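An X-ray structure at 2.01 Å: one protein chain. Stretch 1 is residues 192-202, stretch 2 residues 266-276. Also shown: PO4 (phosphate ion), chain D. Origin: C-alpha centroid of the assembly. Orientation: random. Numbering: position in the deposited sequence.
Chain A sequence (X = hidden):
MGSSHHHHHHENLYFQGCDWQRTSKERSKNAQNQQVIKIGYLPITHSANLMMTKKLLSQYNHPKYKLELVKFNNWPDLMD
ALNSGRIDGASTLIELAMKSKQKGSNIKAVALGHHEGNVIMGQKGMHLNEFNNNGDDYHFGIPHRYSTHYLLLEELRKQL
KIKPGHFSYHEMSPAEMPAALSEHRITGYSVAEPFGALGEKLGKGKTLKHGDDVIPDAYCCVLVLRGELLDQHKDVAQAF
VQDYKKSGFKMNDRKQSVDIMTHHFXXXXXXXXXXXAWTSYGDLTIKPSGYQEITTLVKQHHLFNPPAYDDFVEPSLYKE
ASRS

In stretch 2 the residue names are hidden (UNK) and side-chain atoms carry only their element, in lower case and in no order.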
# COMPACT_ATOMS: atom_id res chain seq x y z
N ALA A 192 -1.86 -5.04 -4.17
CA ALA A 192 -3.01 -4.36 -3.60
C ALA A 192 -4.13 -4.39 -4.62
O ALA A 192 -3.88 -4.40 -5.83
CB ALA A 192 -2.67 -2.91 -3.25
N GLU A 193 -5.36 -4.39 -4.15
CA GLU A 193 -6.48 -4.26 -5.07
C GLU A 193 -6.33 -2.85 -5.66
O GLU A 193 -5.70 -1.99 -5.04
CB GLU A 193 -7.80 -4.45 -4.37
CG GLU A 193 -8.04 -5.90 -3.93
CD GLU A 193 -8.25 -6.90 -5.10
OE1 GLU A 193 -7.71 -6.68 -6.21
OE2 GLU A 193 -8.93 -7.93 -4.88
N PRO A 194 -6.90 -2.61 -6.85
CA PRO A 194 -7.74 -3.47 -7.63
C PRO A 194 -7.03 -4.42 -8.60
O PRO A 194 -7.70 -5.01 -9.42
CB PRO A 194 -8.57 -2.47 -8.42
CG PRO A 194 -7.59 -1.38 -8.71
CD PRO A 194 -6.63 -1.35 -7.56
N PHE A 195 -5.73 -4.61 -8.46
CA PHE A 195 -5.00 -5.41 -9.44
C PHE A 195 -5.22 -6.92 -9.37
O PHE A 195 -4.87 -7.63 -10.30
CB PHE A 195 -3.54 -4.95 -9.55
CG PHE A 195 -3.44 -3.56 -10.09
CD1 PHE A 195 -3.67 -3.32 -11.46
CD2 PHE A 195 -3.31 -2.48 -9.24
CE1 PHE A 195 -3.67 -2.04 -11.98
CE2 PHE A 195 -3.30 -1.15 -9.76
CZ PHE A 195 -3.49 -0.95 -11.14
N GLY A 196 -5.86 -7.39 -8.30
CA GLY A 196 -6.24 -8.80 -8.22
C GLY A 196 -7.57 -8.97 -8.92
O GLY A 196 -7.73 -9.82 -9.82
N ALA A 197 -8.54 -8.13 -8.54
CA ALA A 197 -9.84 -8.17 -9.14
C ALA A 197 -9.69 -7.99 -10.66
O ALA A 197 -10.38 -8.65 -11.43
CB ALA A 197 -10.73 -7.08 -8.55
N LEU A 198 -8.77 -7.12 -11.08
CA LEU A 198 -8.55 -6.90 -12.51
C LEU A 198 -8.04 -8.18 -13.17
O LEU A 198 -8.47 -8.52 -14.27
CB LEU A 198 -7.58 -5.74 -12.76
CG LEU A 198 -7.41 -5.32 -14.22
CD1 LEU A 198 -8.74 -4.87 -14.83
CD2 LEU A 198 -6.34 -4.22 -14.36
N GLY A 199 -7.14 -8.90 -12.49
CA GLY A 199 -6.66 -10.19 -13.00
C GLY A 199 -7.80 -11.17 -13.28
O GLY A 199 -7.77 -11.91 -14.28
N GLU A 200 -8.81 -11.17 -12.42
CA GLU A 200 -9.95 -12.06 -12.63
C GLU A 200 -10.75 -11.63 -13.84
O GLU A 200 -11.11 -12.45 -14.65
CB GLU A 200 -10.88 -12.07 -11.42
CG GLU A 200 -10.27 -12.68 -10.18
CD GLU A 200 -11.30 -12.93 -9.09
OE1 GLU A 200 -12.36 -12.27 -9.09
OE2 GLU A 200 -11.05 -13.80 -8.22
N LYS A 201 -11.02 -10.32 -13.94
CA LYS A 201 -11.78 -9.75 -15.06
C LYS A 201 -10.98 -9.85 -16.36
O LYS A 201 -11.46 -10.38 -17.34
CB LYS A 201 -12.08 -8.26 -14.78
CG LYS A 201 -13.08 -7.55 -15.75
CD LYS A 201 -12.86 -6.02 -15.74
CE LYS A 201 -14.06 -5.19 -16.26
NZ LYS A 201 -15.16 -5.03 -15.22
N LEU A 202 -9.76 -9.31 -16.36
CA LEU A 202 -8.94 -9.34 -17.56
C LEU A 202 -8.37 -10.70 -17.76
O LEU A 202 -7.30 -11.04 -17.24
CB LEU A 202 -7.81 -8.33 -17.51
CG LEU A 202 -8.19 -6.89 -17.82
CD1 LEU A 202 -6.92 -6.05 -17.86
CD2 LEU A 202 -8.94 -6.81 -19.13
N UNK A 266 -8.87 4.30 -13.20
CA UNK A 266 -9.21 3.70 -14.48
C UNK A 266 -9.62 2.24 -14.27
O UNK A 266 -8.92 1.32 -14.72
n UNK A 266 -4.21 5.06 -17.46
c UNK A 266 -8.05 3.79 -15.49
c UNK A 266 -6.72 5.23 -17.10
c UNK A 266 -7.82 5.18 -16.05
c UNK A 266 -5.34 4.94 -16.50
N UNK A 267 -10.75 2.05 -13.60
CA UNK A 267 -11.31 0.73 -13.35
C UNK A 267 -12.82 0.87 -13.36
O UNK A 267 -13.36 1.95 -13.10
n UNK A 267 -7.29 -0.66 -12.65
c UNK A 267 -10.89 0.20 -11.96
o UNK A 267 -9.23 -1.63 -13.26
c UNK A 267 -9.37 0.18 -11.70
c UNK A 267 -8.62 -0.78 -12.61
N UNK A 268 -13.50 -0.22 -13.64
CA UNK A 268 -14.96 -0.22 -13.62
C UNK A 268 -15.47 -0.31 -12.18
O UNK A 268 -14.73 -0.65 -11.24
o UNK A 268 -14.90 -2.59 -14.00
c UNK A 268 -15.50 -1.39 -14.42
N UNK A 269 -16.78 -0.07 -12.00
CA UNK A 269 -17.40 -0.09 -10.70
C UNK A 269 -17.40 -1.51 -10.10
O UNK A 269 -17.23 -1.69 -8.89
n UNK A 269 -21.31 1.51 -8.14
c UNK A 269 -21.02 2.60 -7.44
n UNK A 269 -20.33 3.61 -7.99
c UNK A 269 -19.46 0.69 -9.45
n UNK A 269 -21.42 2.69 -6.19
c UNK A 269 -18.82 0.47 -10.79
c UNK A 269 -20.88 1.26 -9.52
N UNK A 270 -17.57 -2.53 -10.94
CA UNK A 270 -17.57 -3.89 -10.40
C UNK A 270 -16.20 -4.26 -9.83
O UNK A 270 -16.14 -4.87 -8.78
c UNK A 270 -17.22 -4.95 -12.67
o UNK A 270 -17.73 -5.47 -13.69
o UNK A 270 -16.07 -4.45 -12.65
c UNK A 270 -18.05 -4.92 -11.41
N UNK A 271 -15.12 -3.93 -10.54
CA UNK A 271 -13.77 -4.18 -10.05
C UNK A 271 -13.49 -3.40 -8.76
O UNK A 271 -12.85 -3.92 -7.87
c UNK A 271 -12.70 -3.83 -11.12
c UNK A 271 -12.71 -4.91 -12.20
c UNK A 271 -11.28 -3.65 -10.50
N UNK A 272 -14.00 -2.16 -8.66
CA UNK A 272 -13.71 -1.32 -7.50
C UNK A 272 -14.61 -1.64 -6.28
O UNK A 272 -14.20 -1.41 -5.14
c UNK A 272 -13.76 0.17 -7.88
c UNK A 272 -11.25 0.57 -8.15
c UNK A 272 -12.64 0.59 -8.84
c UNK A 272 -12.95 1.95 -9.42
N UNK A 273 -15.80 -2.20 -6.54
CA UNK A 273 -16.68 -2.66 -5.45
C UNK A 273 -16.01 -3.85 -4.78
O UNK A 273 -15.90 -3.91 -3.56
c UNK A 273 -18.06 -3.02 -5.98
o UNK A 273 -18.64 -1.85 -6.55
c UNK A 273 -18.96 -3.52 -4.84
N UNK A 274 -15.52 -4.80 -5.58
CA UNK A 274 -14.79 -5.94 -5.03
C UNK A 274 -13.55 -5.45 -4.24
O UNK A 274 -13.27 -5.92 -3.13
n UNK A 274 -12.21 -9.76 -6.84
c UNK A 274 -13.32 -9.07 -6.84
c UNK A 274 -14.38 -6.89 -6.16
o UNK A 274 -14.18 -9.20 -7.69
c UNK A 274 -13.51 -8.07 -5.71
N UNK A 275 -12.82 -4.49 -4.83
CA UNK A 275 -11.60 -3.95 -4.23
C UNK A 275 -11.88 -3.26 -2.90
O UNK A 275 -11.14 -3.46 -1.92
c UNK A 275 -10.96 -2.96 -5.20
o UNK A 275 -10.56 -3.62 -6.41
N UNK A 276 -12.95 -2.47 -2.87
CA UNK A 276 -13.33 -1.74 -1.69
C UNK A 276 -13.90 -2.65 -0.61
O UNK A 276 -13.69 -2.39 0.59
c UNK A 276 -14.36 -0.66 -2.06
P PO4 D . -3.66 8.86 -17.80
O1 PO4 D . -4.67 7.92 -18.41
O2 PO4 D . -4.34 9.70 -16.75
O3 PO4 D . -2.55 8.08 -17.15
O4 PO4 D . -3.13 9.76 -18.89

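Position 266 has four side-chain carbons in a row ending in a nitrogen. The chain stays out of reach of stretch 1, and its nitrogen lies near the phosphate ion. It is Lys266; NZ donates a hydrogen bond to PO4 O1 at 3.0 Å.

Position 267 has three carbons, the third carrying one oxygen and one nitrogen. It points toward stretch 1 and packs on Pro194, Phe195 and Leu198. This is an amide two carbons out, so Gln267. Its CG lies 3.8 Å from Pro194 CG, and its OE1 3.6 Å from Leu198 CD1.

Position 268 has one carbon and one oxygen. The oxygen is 2.7 Å from Lys201 NZ. It is Ser268, at the N-cap position of the helix that follows.

Position 269 has three carbons, a nitrogen, then a carbon carrying two more nitrogens. That guanidinium makes it Arg269. It points away and does not touch stretch 1.

Position 270 has two carbons, the second carrying two oxygens. One oxygen approaches the Lys201 amine. It is Asp270, and its OD2 forms a salt bridge with Lys201 NZ at 2.8 Å. The same OD2 accepts a hydrogen bond from Ser268 OG at 2.6 Å.

Position 271 has one carbon carrying two more. It points toward Pro194, Ala197 and Lys201. It is Val271; CG1 lies 3.6 Å from Pro194 CB and 4.0 Å from Ala197 CB, while CG2 lies 3.7 Å from Lys201 CD.

Position 272 has four carbons, forked at the second. Its end reaches Pro194. It is Leu272, with CD2 4.1 Å from Pro194 CB.

Position 273 has one carbon carrying an oxygen and a carbon. It is Thr273, out of reach of stretch 1. Its OG1 donates to Arg269 O at 2.7 Å.

Position 274 has three carbons, the third carrying oxygen and nitrogen. It extends over Ala197 toward Glu200. It is Gln274; NE2 donates a weak hydrogen bond to Glu200 OE1 at 3.4 Å.

Position 275 has one carbon and one oxygen, close to Glu193 and Pro194. It is Ser275. OG lies 3.1 Å from Pro194 CB and donates to Val271 O at 2.7 Å.

Position 276 has a single carbon, pointing away. It is Ala276.

The two helix axes approach to 8.9 Å at 136°. The backbones come close at two points: Pro194 CA is 5.2 Å from Ser275 CA, and Ala197 CA is 5.7 Å from Val271 CA. Pro194 and Val271 supply apolar packing, and the Lys201–Asp270 salt bridge adds a charged link.

Stretch 2, residues 266-276: KQSRDVLTQSA
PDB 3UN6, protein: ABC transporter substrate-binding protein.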